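Local coordinates for novel protein similar to vertebrate potassium voltage-gated channel, subfamily H (Eag-related) family (Danio rerio, PDB 3UKN), which probably forms the pore as the alpha subunit of a voltage-gated potassium channel, this chain being its cytoplasmic C-linker and cyclic nucleotide-binding homology domain, at residues Ile145-Leu150 with Thr201-Glu206; Asp114-Ile119 with Ile173-Leu178; Ser47-Ile52 with Phe108-Gly113; Asn74-Gln79 with Asp169-Ser174. All blocks are in the same frame, centred on the assembly; numbering follows the deposited sequence.

Interaction 1: residues Ile145-Leu150 with Thr201-Glu206; sequences IGSDSL and TYNLRE
A parallel strand pairing, prolonged by a polar side-chain cluster, joins strand 144-146 to the C-terminal strand 200-203, the outermost strand on that side of the five-stranded sheet of the beta-roll. Two backbone bonds establish the register. Gly146 N donates to Tyr202 O at 3.3 Å, and Gly146 O receives Leu204 N at 2.7 Å, both nearly along the C=O axis. Ile145 and Tyr202 share one face of the sheet, where Leu136 and Leu139 also pack; Tyr202 OH is bonded to Asn159. Leu204 CG sits in plane at the edge of the Tyr202 ring, while the Leu204 and Ile145 side chains cross obliquely, Leu204 CD1 meeting Ile145 CG2 at 3.6 Å.

Past the paired residues the contact turns ionic. Asp148 holds its CG in the crowded position between backbone N and carbonyl carbon (chi1 64°), which brings OD1 to residues 203-205. Asn203 ND2 donates to Asp148 OD1 at 2.7 Å, approaching from above the carboxylate plane but within its own amide plane. Arg205 NE reaches Asp148 OD1 at 3.0 Å in a salt bridge whose hydrogen bond is weak, the guanidinium and carboxylate planes standing 78° apart. The other end of the same amide, Asn203 OD1, takes Arg205 N at 2.8 Å, an Asx turn.

In KCNH channels this short Tyr-Asn-Leu strand is known as an intrinsic ligand that fills the pocket used for cyclic nucleotides in related domains. Backbone bonds hold it, bonds at both ends fix the Asn203 amide, and Asp148 OD1 takes one good and one weak donor, consistent with an ionised Asp148.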
loop_
_atom_site.group_PDB
_atom_site.type_symbol
_atom_site.label_atom_id
_atom_site.label_comp_id
_atom_site.label_asym_id
_atom_site.label_seq_id
_atom_site.Cartn_x
_atom_site.Cartn_y
_atom_site.Cartn_z
ATOM N N ILE B 145 12.847 -13.170 10.838
ATOM C CA ILE B 145 12.787 -13.808 9.532
ATOM C C ILE B 145 13.035 -12.798 8.415
ATOM O O ILE B 145 12.387 -11.747 8.363
ATOM C CB ILE B 145 11.417 -14.449 9.296
ATOM C CG1 ILE B 145 11.069 -15.392 10.451
ATOM C CG2 ILE B 145 11.393 -15.207 7.962
ATOM C CD1 ILE B 145 9.584 -15.738 10.513
ATOM N N GLY B 146 13.963 -13.119 7.510
ATOM C CA GLY B 146 14.294 -12.200 6.443
ATOM C C GLY B 146 15.392 -12.667 5.514
ATOM O O GLY B 146 15.465 -13.836 5.128
ATOM N N SER B 147 16.246 -11.723 5.151
ATOM C CA SER B 147 17.339 -11.981 4.240
ATOM C C SER B 147 18.528 -11.112 4.634
ATOM O O SER B 147 18.377 -10.133 5.362
ATOM C CB SER B 147 16.901 -11.680 2.810
ATOM O OG SER B 147 18.004 -11.636 1.934
ATOM N N ASP B 148 19.707 -11.493 4.156
ATOM C CA ASP B 148 20.957 -10.843 4.513
ATOM C C ASP B 148 21.341 -9.694 3.578
ATOM O O ASP B 148 22.246 -8.934 3.897
ATOM C CB ASP B 148 22.087 -11.879 4.533
ATOM C CG ASP B 148 22.342 -12.485 3.169
ATOM O OD1 ASP B 148 21.521 -13.308 2.720
ATOM O OD2 ASP B 148 23.363 -12.140 2.539
ATOM N N SER B 149 20.683 -9.550 2.432
ATOM C CA SER B 149 21.081 -8.466 1.521
ATOM C C SER B 149 19.994 -7.422 1.300
ATOM O O SER B 149 19.513 -7.234 0.185
ATOM C CB SER B 149 21.575 -9.017 0.181
ATOM O OG SER B 149 22.957 -9.315 0.245
ATOM N N LEU B 150 19.638 -6.724 2.370
ATOM C CA LEU B 150 18.438 -5.912 2.385
ATOM C C LEU B 150 18.598 -4.518 1.790
ATOM O O LEU B 150 17.600 -3.845 1.531
ATOM C CB LEU B 150 17.900 -5.811 3.812
ATOM C CG LEU B 150 17.536 -7.149 4.462
ATOM C CD1 LEU B 150 17.025 -6.944 5.879
ATOM C CD2 LEU B 150 16.495 -7.880 3.633
ATOM N N THR B 201 17.323 -15.460 12.293
ATOM C CA THR B 201 17.071 -16.863 12.616
ATOM C C THR B 201 17.003 -17.674 11.330
ATOM O O THR B 201 17.649 -18.715 11.190
ATOM C CB THR B 201 15.748 -17.011 13.380
ATOM O OG1 THR B 201 15.668 -16.009 14.400
ATOM C CG2 THR B 201 15.645 -18.376 14.011
ATOM N N TYR B 202 16.231 -17.199 10.365
ATOM C CA TYR B 202 16.228 -17.863 9.077
ATOM C C TYR B 202 16.362 -16.877 7.926
ATOM O O TYR B 202 15.695 -15.848 7.897
ATOM C CB TYR B 202 14.999 -18.766 8.888
ATOM C CG TYR B 202 15.120 -19.617 7.631
ATOM C CD1 TYR B 202 15.801 -20.837 7.649
ATOM C CD2 TYR B 202 14.581 -19.181 6.418
ATOM C CE1 TYR B 202 15.928 -21.598 6.501
ATOM C CE2 TYR B 202 14.701 -19.938 5.264
ATOM C CZ TYR B 202 15.376 -21.141 5.305
ATOM O OH TYR B 202 15.487 -21.884 4.144
ATOM N N ASN B 203 17.206 -17.238 6.964
ATOM C CA ASN B 203 17.543 -16.402 5.818
ATOM C C ASN B 203 16.917 -16.972 4.536
ATOM O O ASN B 203 17.269 -18.055 4.080
ATOM C CB ASN B 203 19.074 -16.324 5.689
ATOM C CG ASN B 203 19.529 -15.497 4.504
ATOM O OD1 ASN B 203 18.753 -15.184 3.605
ATOM N ND2 ASN B 203 20.795 -15.135 4.504
ATOM N N LEU B 204 16.003 -16.215 3.944
ATOM C CA LEU B 204 15.238 -16.680 2.801
ATOM C C LEU B 204 15.905 -16.454 1.449
ATOM O O LEU B 204 15.332 -16.793 0.415
ATOM C CB LEU B 204 13.855 -16.023 2.834
ATOM C CG LEU B 204 13.028 -16.534 4.025
ATOM C CD1 LEU B 204 11.899 -15.604 4.374
ATOM C CD2 LEU B 204 12.508 -17.932 3.723
ATOM N N ARG B 205 17.109 -15.887 1.453
ATOM C CA ARG B 205 17.794 -15.546 0.212
ATOM C C ARG B 205 18.238 -16.806 -0.534
ATOM O O ARG B 205 19.025 -17.609 -0.012
ATOM C CB ARG B 205 18.994 -14.632 0.460
ATOM C CG ARG B 205 19.554 -13.992 -0.812
ATOM C CD ARG B 205 20.741 -13.079 -0.535
ATOM N NE ARG B 205 21.939 -13.844 -0.202
ATOM C CZ ARG B 205 22.997 -13.947 -0.997
ATOM N NH1 ARG B 205 23.005 -13.317 -2.163
ATOM N NH2 ARG B 205 24.045 -14.669 -0.627
ATOM N N GLU B 206 17.711 -16.967 -1.748
ATOM C CA GLU B 206 18.048 -18.087 -2.622
ATOM C C GLU B 206 19.564 -18.286 -2.673
ATOM O O GLU B 206 20.295 -17.448 -3.202
ATOM C CB GLU B 206 17.481 -17.834 -4.026
ATOM C CG GLU B 206 17.516 -19.027 -4.955
ATOM C CD GLU B 206 16.627 -20.151 -4.484
ATOM O OE1 GLU B 206 15.427 -19.890 -4.258
ATOM O OE2 GLU B 206 17.126 -21.290 -4.336
#

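Interaction 2: residues Asp114-Ile119 with Ile173-Leu178; sequences DALQAI and ISLKGL
No aromatic ring enters this contact; its flat groups are peptide carbonyls, and their donors approach them differently. Ile119 N lies in the carbonyl plane of Ile173, 3.1 Å from Ile173 O, whereas Leu175 N stands above the carbonyl plane of Gln117 (36°) and meets Gln117 O at 3.0 Å. The return bond, Ile173 N to Ile119 O at 3.2 Å, runs nearly along the C=O axis and completes an antiparallel hydrogen-bonded pair. One step on, Ala118 and Ser174 form a non-hydrogen-bonded pair with diverging side chains; Ala118 CB rests 3.3 Å from Ile173 O.

Here strand 168-174 of the beta-roll in the cyclic nucleotide-binding homology domain runs into helix 175-184, with Ser174 as N-cap. Its OG, in the crowded position between backbone N and carbonyl carbon (chi1 64°), accepts from Gly177 N at 2.9 Å. Leu175, with CG beside the backbone N, lies along residues 116-119: its CD1 is 3.5 Å from Leu116 O, and it crosses Ile119 obliquely, Leu175 CD2 meeting Ile119 CG2 at 4.0 Å. Leu178 adds a looser touch on Ile119.

The first three helical N-H groups each have an acceptor: Gln117 O for Leu175, water 1 for Lys176 and Ser174 OG for Gly177. Gln117 O takes the first directly and the second through the donating water; the positive helix end would probably polarise this carbonyl.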
loop_
_atom_site.group_PDB
_atom_site.type_symbol
_atom_site.label_atom_id
_atom_site.label_comp_id
_atom_site.label_asym_id
_atom_site.label_seq_id
_atom_site.Cartn_x
_atom_site.Cartn_y
_atom_site.Cartn_z
ATOM N N ASP B 114 8.388 -16.364 -3.990
ATOM C CA ASP B 114 7.890 -14.993 -3.948
ATOM C C ASP B 114 9.041 -14.015 -3.697
ATOM O O ASP B 114 10.119 -14.409 -3.231
ATOM C CB ASP B 114 6.778 -14.823 -2.896
ATOM C CG ASP B 114 5.421 -15.340 -3.384
ATOM O OD1 ASP B 114 5.274 -15.565 -4.607
ATOM O OD2 ASP B 114 4.497 -15.512 -2.554
ATOM N N ALA B 115 8.825 -12.746 -4.036
ATOM C CA ALA B 115 9.769 -11.714 -3.664
ATOM C C ALA B 115 9.506 -11.300 -2.215
ATOM O O ALA B 115 8.364 -11.036 -1.838
ATOM C CB ALA B 115 9.654 -10.529 -4.586
ATOM N N LEU B 116 10.563 -11.261 -1.408
ATOM C CA LEU B 116 10.446 -10.844 -0.020
ATOM C C LEU B 116 10.003 -9.381 0.047
ATOM O O LEU B 116 10.608 -8.517 -0.588
ATOM C CB LEU B 116 11.780 -11.044 0.702
ATOM C CG LEU B 116 11.762 -10.825 2.220
ATOM C CD1 LEU B 116 10.864 -11.851 2.945
ATOM C CD2 LEU B 116 13.182 -10.833 2.774
ATOM N N GLN B 117 8.952 -9.100 0.808
ATOM C CA GLN B 117 8.440 -7.735 0.884
ATOM C C GLN B 117 8.802 -7.063 2.206
ATOM O O GLN B 117 8.673 -5.857 2.359
ATOM C CB GLN B 117 6.918 -7.737 0.726
ATOM C CG GLN B 117 6.405 -8.311 -0.590
ATOM C CD GLN B 117 6.637 -7.379 -1.750
ATOM O OE1 GLN B 117 6.729 -6.161 -1.572
ATOM N NE2 GLN B 117 6.760 -7.942 -2.951
ATOM N N ALA B 118 9.249 -7.855 3.168
ATOM C CA ALA B 118 9.481 -7.353 4.516
ATOM C C ALA B 118 10.389 -8.295 5.291
ATOM O O ALA B 118 10.602 -9.437 4.885
ATOM C CB ALA B 118 8.143 -7.225 5.256
ATOM N N ILE B 119 10.903 -7.812 6.423
ATOM C CA ILE B 119 11.440 -8.711 7.439
ATOM C C ILE B 119 10.395 -8.814 8.533
ATOM O O ILE B 119 9.690 -7.843 8.814
ATOM C CB ILE B 119 12.784 -8.221 8.022
ATOM C CG1 ILE B 119 12.617 -6.895 8.735
ATOM C CG2 ILE B 119 13.804 -8.042 6.923
ATOM C CD1 ILE B 119 13.948 -6.318 9.207
ATOM N N ILE B 173 8.599 -4.846 9.182
ATOM C CA ILE B 173 8.912 -3.591 8.528
ATOM C C ILE B 173 9.157 -3.913 7.040
ATOM O O ILE B 173 9.890 -4.857 6.717
ATOM C CB ILE B 173 10.176 -2.993 9.106
ATOM C CG1 ILE B 173 10.054 -2.865 10.621
ATOM C CG2 ILE B 173 10.483 -1.647 8.466
ATOM C CD1 ILE B 173 11.212 -2.129 11.256
ATOM N N SER B 174 8.523 -3.156 6.147
ATOM C CA SER B 174 8.659 -3.392 4.721
ATOM C C SER B 174 10.074 -3.074 4.328
ATOM O O SER B 174 10.708 -2.187 4.916
ATOM C CB SER B 174 7.720 -2.479 3.933
ATOM O OG SER B 174 8.079 -1.120 4.130
ATOM N N LEU B 175 10.573 -3.771 3.317
ATOM C CA LEU B 175 11.918 -3.488 2.808
ATOM C C LEU B 175 11.973 -2.070 2.256
ATOM O O LEU B 175 12.982 -1.382 2.370
ATOM C CB LEU B 175 12.304 -4.490 1.715
ATOM C CG LEU B 175 12.347 -5.929 2.212
ATOM C CD1 LEU B 175 13.093 -6.820 1.205
ATOM C CD2 LEU B 175 13.004 -5.965 3.621
ATOM N N LYS B 176 10.872 -1.639 1.650
ATOM C CA LYS B 176 10.796 -0.291 1.108
ATOM C C LYS B 176 10.994 0.734 2.225
ATOM O O LYS B 176 11.819 1.626 2.106
ATOM C CB LYS B 176 9.442 -0.088 0.436
ATOM C CG LYS B 176 9.285 1.192 -0.375
ATOM C CD LYS B 176 7.871 1.251 -0.955
ATOM C CE LYS B 176 7.353 2.674 -1.110
ATOM N NZ LYS B 176 8.059 3.415 -2.195
ATOM N N GLY B 177 10.257 0.589 3.321
ATOM C CA GLY B 177 10.290 1.579 4.392
ATOM C C GLY B 177 11.641 1.530 5.081
ATOM O O GLY B 177 12.272 2.547 5.359
ATOM N N LEU B 178 12.084 0.313 5.335
ATOM C CA LEU B 178 13.379 0.061 5.927
ATOM C C LEU B 178 14.483 0.663 5.095
ATOM O O LEU B 178 15.409 1.258 5.642
ATOM C CB LEU B 178 13.597 -1.440 6.064
ATOM C CG LEU B 178 14.968 -1.878 6.545
ATOM C CD1 LEU B 178 15.111 -1.661 8.045
ATOM C CD2 LEU B 178 15.111 -3.348 6.211
HETATM O O HOH W 1 8.733 -3.832 0.790
#

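Interaction 3: residues Ser47-Ile52 with Phe108-Gly113; sequences SVNNGI and FLIRQG
Phe108 opens the second segment with its carbonyl directed at the loop that follows helix 32-45. Phe108 O accepts Val48 N at 2.9 Å in the carbonyl plane, and Ser47 CA approaches the same Phe108 O at 3.1 Å in a CA-H...O contact. The Phe108 ring leads away from the loop and carries Arg111 NH1 over the centre of one face, 3.3 Å above the plane.

At Leu109 the chain turns a corner, and Leu109 O takes Asn49 N at 2.7 Å, nearly along the C=O axis. Consecutive carbonyls therefore bind consecutive N-H groups. The Leu109 side chain starts away from the loop, but with CG anti to the backbone N (chi1 174°) it carries CD1 back to within 3.6 Å of Val48 CB. Leu109 and Ile110 together face Val162, a classic beta bulge.

Ile110 CG1 packs at 3.5 Å on Asn49 CB; the polar atoms of that amide are used by others, Asn49 OD1 by Gln117 N and Tyr120 OH, Asn49 ND2 by Ala115 O. Arg111, extended from CG to NE, lays CG 4.1 Å from Ser47 CB and makes weak bonds to Thr45 O and Trp46 O. Ser47 OG, meanwhile, accepts Asn50 N at 3.2 Å, an ST motif that braces the turn.

The contact thus docks the C-linker loop between helices 32-45 and 63-71 onto strand 108-110, an edge strand of the four-stranded sheet, with Leu109 and Ile110 reaching Tyr120 of strand 118-122 behind.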
loop_
_atom_site.group_PDB
_atom_site.type_symbol
_atom_site.label_atom_id
_atom_site.label_comp_id
_atom_site.label_asym_id
_atom_site.label_seq_id
_atom_site.Cartn_x
_atom_site.Cartn_y
_atom_site.Cartn_z
ATOM N N SER B 47 -0.679 -15.159 0.957
ATOM C CA SER B 47 0.421 -15.125 1.927
ATOM C C SER B 47 0.455 -13.745 2.587
ATOM O O SER B 47 0.085 -12.742 1.975
ATOM C CB SER B 47 1.769 -15.430 1.272
ATOM O OG SER B 47 2.179 -14.354 0.448
ATOM N N VAL B 48 0.892 -13.674 3.835
ATOM C CA VAL B 48 1.045 -12.365 4.444
ATOM C C VAL B 48 2.048 -11.538 3.671
ATOM O O VAL B 48 1.835 -10.349 3.462
ATOM C CB VAL B 48 1.477 -12.438 5.899
ATOM C CG1 VAL B 48 1.922 -11.051 6.381
ATOM C CG2 VAL B 48 0.332 -12.968 6.729
ATOM N N ASN B 49 3.139 -12.166 3.247
ATOM C CA ASN B 49 4.208 -11.456 2.551
ATOM C C ASN B 49 3.675 -10.664 1.367
ATOM O O ASN B 49 4.074 -9.527 1.163
ATOM C CB ASN B 49 5.320 -12.414 2.104
ATOM C CG ASN B 49 6.397 -11.716 1.286
ATOM O OD1 ASN B 49 7.152 -10.898 1.800
ATOM N ND2 ASN B 49 6.471 -12.041 0.006
ATOM N N ASN B 50 2.759 -11.253 0.602
ATOM C CA ASN B 50 2.198 -10.562 -0.550
ATOM C C ASN B 50 1.049 -9.611 -0.223
ATOM O O ASN B 50 0.619 -8.833 -1.082
ATOM C CB ASN B 50 1.776 -11.562 -1.640
ATOM C CG ASN B 50 2.965 -12.115 -2.407
ATOM O OD1 ASN B 50 4.116 -11.858 -2.055
ATOM N ND2 ASN B 50 2.693 -12.879 -3.456
ATOM N N GLY B 51 0.539 -9.664 1.005
ATOM C CA GLY B 51 -0.573 -8.810 1.371
ATOM C C GLY B 51 -0.284 -7.772 2.447
ATOM O O GLY B 51 -1.216 -7.262 3.099
ATOM N N ILE B 52 0.992 -7.437 2.638
ATOM C CA ILE B 52 1.366 -6.527 3.723
ATOM C C ILE B 52 0.769 -5.123 3.592
ATOM O O ILE B 52 0.485 -4.635 2.493
ATOM C CB ILE B 52 2.902 -6.415 3.910
ATOM C CG1 ILE B 52 3.522 -5.510 2.849
ATOM C CG2 ILE B 52 3.554 -7.788 3.918
ATOM C CD1 ILE B 52 5.036 -5.381 2.979
ATOM N N PHE B 108 0.102 -19.153 5.142
ATOM C CA PHE B 108 1.451 -18.881 4.623
ATOM C C PHE B 108 1.904 -17.461 4.950
ATOM O O PHE B 108 1.252 -16.490 4.548
ATOM C CB PHE B 108 1.513 -19.082 3.098
ATOM C CG PHE B 108 1.569 -20.520 2.673
ATOM C CD1 PHE B 108 2.787 -21.116 2.348
ATOM C CD2 PHE B 108 0.405 -21.276 2.589
ATOM C CE1 PHE B 108 2.843 -22.443 1.959
ATOM C CE2 PHE B 108 0.455 -22.618 2.200
ATOM C CZ PHE B 108 1.679 -23.198 1.881
ATOM N N LEU B 109 3.016 -17.329 5.664
ATOM C CA LEU B 109 3.624 -16.014 5.864
ATOM C C LEU B 109 4.333 -15.635 4.580
ATOM O O LEU B 109 4.216 -14.508 4.103
ATOM C CB LEU B 109 4.610 -16.054 7.027
ATOM C CG LEU B 109 5.422 -14.780 7.238
ATOM C CD1 LEU B 109 4.457 -13.645 7.469
ATOM C CD2 LEU B 109 6.355 -14.941 8.421
ATOM N N ILE B 110 5.027 -16.619 4.004
ATOM C CA ILE B 110 5.828 -16.453 2.793
ATOM C C ILE B 110 5.713 -17.699 1.916
ATOM O O ILE B 110 5.742 -18.817 2.419
ATOM C CB ILE B 110 7.302 -16.251 3.172
ATOM C CG1 ILE B 110 7.539 -14.787 3.528
ATOM C CG2 ILE B 110 8.227 -16.700 2.046
ATOM C CD1 ILE B 110 8.553 -14.581 4.607
ATOM N N ARG B 111 5.565 -17.511 0.608
ATOM C CA ARG B 111 5.531 -18.646 -0.314
ATOM C C ARG B 111 6.841 -18.700 -1.074
ATOM O O ARG B 111 7.322 -17.682 -1.582
ATOM C CB ARG B 111 4.372 -18.535 -1.301
ATOM C CG ARG B 111 3.004 -18.847 -0.720
ATOM C CD ARG B 111 1.915 -18.870 -1.810
ATOM N NE ARG B 111 0.575 -18.944 -1.229
ATOM C CZ ARG B 111 -0.000 -20.064 -0.792
ATOM N NH1 ARG B 111 0.629 -21.231 -0.880
ATOM N NH2 ARG B 111 -1.213 -20.023 -0.268
ATOM N N GLN B 112 7.421 -19.893 -1.138
ATOM C CA GLN B 112 8.703 -20.079 -1.799
ATOM C C GLN B 112 8.664 -19.493 -3.213
ATOM O O GLN B 112 7.694 -19.685 -3.952
ATOM C CB GLN B 112 9.066 -21.559 -1.840
ATOM C CG GLN B 112 10.350 -21.837 -2.591
ATOM C CD GLN B 112 10.773 -23.277 -2.497
ATOM O OE1 GLN B 112 10.268 -24.029 -1.666
ATOM N NE2 GLN B 112 11.704 -23.677 -3.354
ATOM N N GLY B 113 9.709 -18.753 -3.569
ATOM C CA GLY B 113 9.797 -18.141 -4.881
ATOM C C GLY B 113 9.209 -16.742 -4.966
ATOM O O GLY B 113 9.482 -16.011 -5.921
#

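Interaction 4: residues Asn74-Gln79 with Asp169-Ser174; sequences NKELLQ and DLQYIS
Gln171 stretches from its strand like a straight arm, extended beyond CG (chi2 -176°), and sets its amide against the turn formed by Lys75, Glu76 and Leu77. Each end of that amide finds a partner. Gln171 OE1 accepts Leu77 N at 3.1 Å, the donor standing above the carbonyl plane. Gln171 NE2 donates to Glu76 OE1 at 3.0 Å, coming from above the carboxylate plane. The Glu76 chain, bent at chi2 (83°), crosses Gln171 at about a right angle, and the carboxylate and amide planes are 73° apart. Lys75 crosses the same residue obliquely, its CD lying 4.0 Å from Gln171 NE2, and sends NZ onward to His28 of the second subunit.

These residues lie in the connection between helix 63-71 and helix 88-96, and the contact fastens it over strand 168-174, an inner strand of the five-stranded beta-roll sheet between strands 99-103 and 118-122. Strand alternation decides who takes part: Gln171 and Ile173 project toward the connection, while Tyr172 between them projects away and bonds through OH to Asp53 N.

Next to the polar pair, Leu77 leads with CG anti to the backbone N. Its CB comes to 3.3 Å from Gln171 OE1, packing against the very oxygen its own backbone N-H binds. The two branches then divide: Leu77 CD1 rests 4.0 Å from Tyr172 N over the strand backbone, and the Leu77 and Ile173 side chains cross obliquely, Leu77 CD2 meeting Ile173 CD1 at 3.8 Å. Phe121 of strand 118-122 touches both Glu76 and Leu77.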
loop_
_atom_site.group_PDB
_atom_site.type_symbol
_atom_site.label_atom_id
_atom_site.label_comp_id
_atom_site.label_asym_id
_atom_site.label_seq_id
_atom_site.Cartn_x
_atom_site.Cartn_y
_atom_site.Cartn_z
ATOM N N ASN B 74 7.417 0.828 22.455
ATOM C CA ASN B 74 8.567 -0.030 22.761
ATOM C C ASN B 74 8.459 -1.330 21.945
ATOM O O ASN B 74 8.132 -2.393 22.477
ATOM C CB ASN B 74 8.650 -0.320 24.266
ATOM N N LYS B 75 8.708 -1.224 20.642
ATOM C CA LYS B 75 8.512 -2.342 19.728
ATOM C C LYS B 75 9.536 -3.468 19.917
ATOM O O LYS B 75 10.739 -3.255 19.760
ATOM C CB LYS B 75 8.537 -1.836 18.282
ATOM C CG LYS B 75 7.316 -0.970 17.905
ATOM C CD LYS B 75 6.032 -1.783 17.934
ATOM C CE LYS B 75 4.820 -0.898 18.184
ATOM N NZ LYS B 75 3.552 -1.677 18.122
ATOM N N GLU B 76 9.041 -4.668 20.223
ATOM C CA GLU B 76 9.884 -5.835 20.467
ATOM C C GLU B 76 10.900 -6.071 19.349
ATOM O O GLU B 76 12.059 -6.399 19.612
ATOM C CB GLU B 76 9.036 -7.090 20.674
ATOM C CG GLU B 76 8.265 -7.126 21.989
ATOM C CD GLU B 76 6.944 -6.357 21.946
ATOM O OE1 GLU B 76 6.736 -5.545 21.015
ATOM O OE2 GLU B 76 6.107 -6.572 22.855
ATOM N N LEU B 77 10.467 -5.892 18.107
ATOM C CA LEU B 77 11.361 -6.052 16.976
ATOM C C LEU B 77 12.631 -5.250 17.214
ATOM O O LEU B 77 13.727 -5.784 17.113
ATOM C CB LEU B 77 10.672 -5.639 15.670
ATOM C CG LEU B 77 11.352 -5.903 14.322
ATOM C CD1 LEU B 77 10.323 -6.247 13.244
ATOM C CD2 LEU B 77 12.155 -4.689 13.903
ATOM N N LEU B 78 12.486 -3.983 17.575
ATOM C CA LEU B 78 13.630 -3.090 17.683
ATOM C C LEU B 78 14.468 -3.310 18.934
ATOM O O LEU B 78 15.438 -2.588 19.152
ATOM C CB LEU B 78 13.182 -1.625 17.656
ATOM C CG LEU B 78 12.649 -1.117 16.326
ATOM C CD1 LEU B 78 12.262 0.342 16.464
ATOM C CD2 LEU B 78 13.679 -1.347 15.211
ATOM N N GLN B 79 14.095 -4.271 19.770
ATOM C CA GLN B 79 14.912 -4.545 20.950
ATOM C C GLN B 79 16.122 -5.420 20.626
ATOM O O GLN B 79 17.030 -5.538 21.438
ATOM C CB GLN B 79 14.074 -5.150 22.078
ATOM C CG GLN B 79 13.105 -4.156 22.697
ATOM C CD GLN B 79 11.965 -4.833 23.425
ATOM O OE1 GLN B 79 12.122 -5.927 23.972
ATOM N NE2 GLN B 79 10.804 -4.191 23.427
ATOM N N ASP B 169 1.517 -14.047 16.359
ATOM C CA ASP B 169 1.503 -12.597 16.400
ATOM C C ASP B 169 2.834 -12.075 15.860
ATOM O O ASP B 169 3.887 -12.260 16.476
ATOM C CB ASP B 169 1.273 -12.118 17.826
ATOM C CG ASP B 169 0.991 -10.640 17.904
ATOM O OD1 ASP B 169 1.496 -9.887 17.043
ATOM O OD2 ASP B 169 0.267 -10.230 18.833
ATOM N N LEU B 170 2.779 -11.423 14.705
ATOM C CA LEU B 170 3.971 -10.999 14.001
ATOM C C LEU B 170 4.118 -9.485 13.945
ATOM O O LEU B 170 3.131 -8.761 13.895
ATOM C CB LEU B 170 3.920 -11.541 12.577
ATOM C CG LEU B 170 3.799 -13.059 12.464
ATOM C CD1 LEU B 170 3.422 -13.448 11.035
ATOM C CD2 LEU B 170 5.107 -13.699 12.859
ATOM N N GLN B 171 5.361 -9.016 13.968
ATOM C CA GLN B 171 5.677 -7.632 13.652
ATOM C C GLN B 171 6.538 -7.634 12.413
ATOM O O GLN B 171 7.158 -8.645 12.086
ATOM C CB GLN B 171 6.454 -6.961 14.783
ATOM C CG GLN B 171 5.656 -6.755 16.029
ATOM C CD GLN B 171 6.419 -6.010 17.098
ATOM O OE1 GLN B 171 7.576 -5.618 16.909
ATOM N NE2 GLN B 171 5.773 -5.812 18.236
ATOM N N TYR B 172 6.618 -6.493 11.740
ATOM C CA TYR B 172 7.394 -6.432 10.511
ATOM C C TYR B 172 7.609 -5.004 10.048
ATOM O O TYR B 172 6.891 -4.085 10.457
ATOM C CB TYR B 172 6.715 -7.268 9.406
ATOM C CG TYR B 172 5.385 -6.723 8.910
ATOM C CD1 TYR B 172 5.329 -5.821 7.839
ATOM C CD2 TYR B 172 4.178 -7.122 9.497
ATOM C CE1 TYR B 172 4.087 -5.322 7.363
ATOM C CE2 TYR B 172 2.934 -6.624 9.026
ATOM C CZ TYR B 172 2.904 -5.726 7.971
ATOM O OH TYR B 172 1.683 -5.254 7.523
ATOM N N ILE B 173 8.599 -4.846 9.182
ATOM C CA ILE B 173 8.912 -3.591 8.528
ATOM C C ILE B 173 9.157 -3.913 7.040
ATOM O O ILE B 173 9.890 -4.857 6.717
ATOM C CB ILE B 173 10.176 -2.993 9.106
ATOM C CG1 ILE B 173 10.054 -2.865 10.621
ATOM C CG2 ILE B 173 10.483 -1.647 8.466
ATOM C CD1 ILE B 173 11.212 -2.129 11.256
ATOM N N SER B 174 8.523 -3.156 6.147
ATOM C CA SER B 174 8.659 -3.392 4.721
ATOM C C SER B 174 10.074 -3.074 4.328
ATOM O O SER B 174 10.708 -2.187 4.916
ATOM C CB SER B 174 7.720 -2.479 3.933
ATOM O OG SER B 174 8.079 -1.120 4.130
#

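From the N terminus, residues 47-52 open interaction 3, which closes on 108-113 and holds a C-linker loop to an edge strand of the four-stranded sheet. Residues 74-79 open within that loop, so interaction 4, closing at 169-174, crosses it. Interaction 2 starts at 114-119, in series after interaction 3, and ends on the same strand as interaction 4, sharing Ile173 and Ser174. Interaction 1, from 145-150 to 201-206, crosses both and brings the C-terminal strand back to the five-stranded sheet. None nests cleanly. Physical bridges join them: Leu150 packs on Ile119, Ile52 on Tyr172, Leu204 on Ile110, and Leu109 on Leu170.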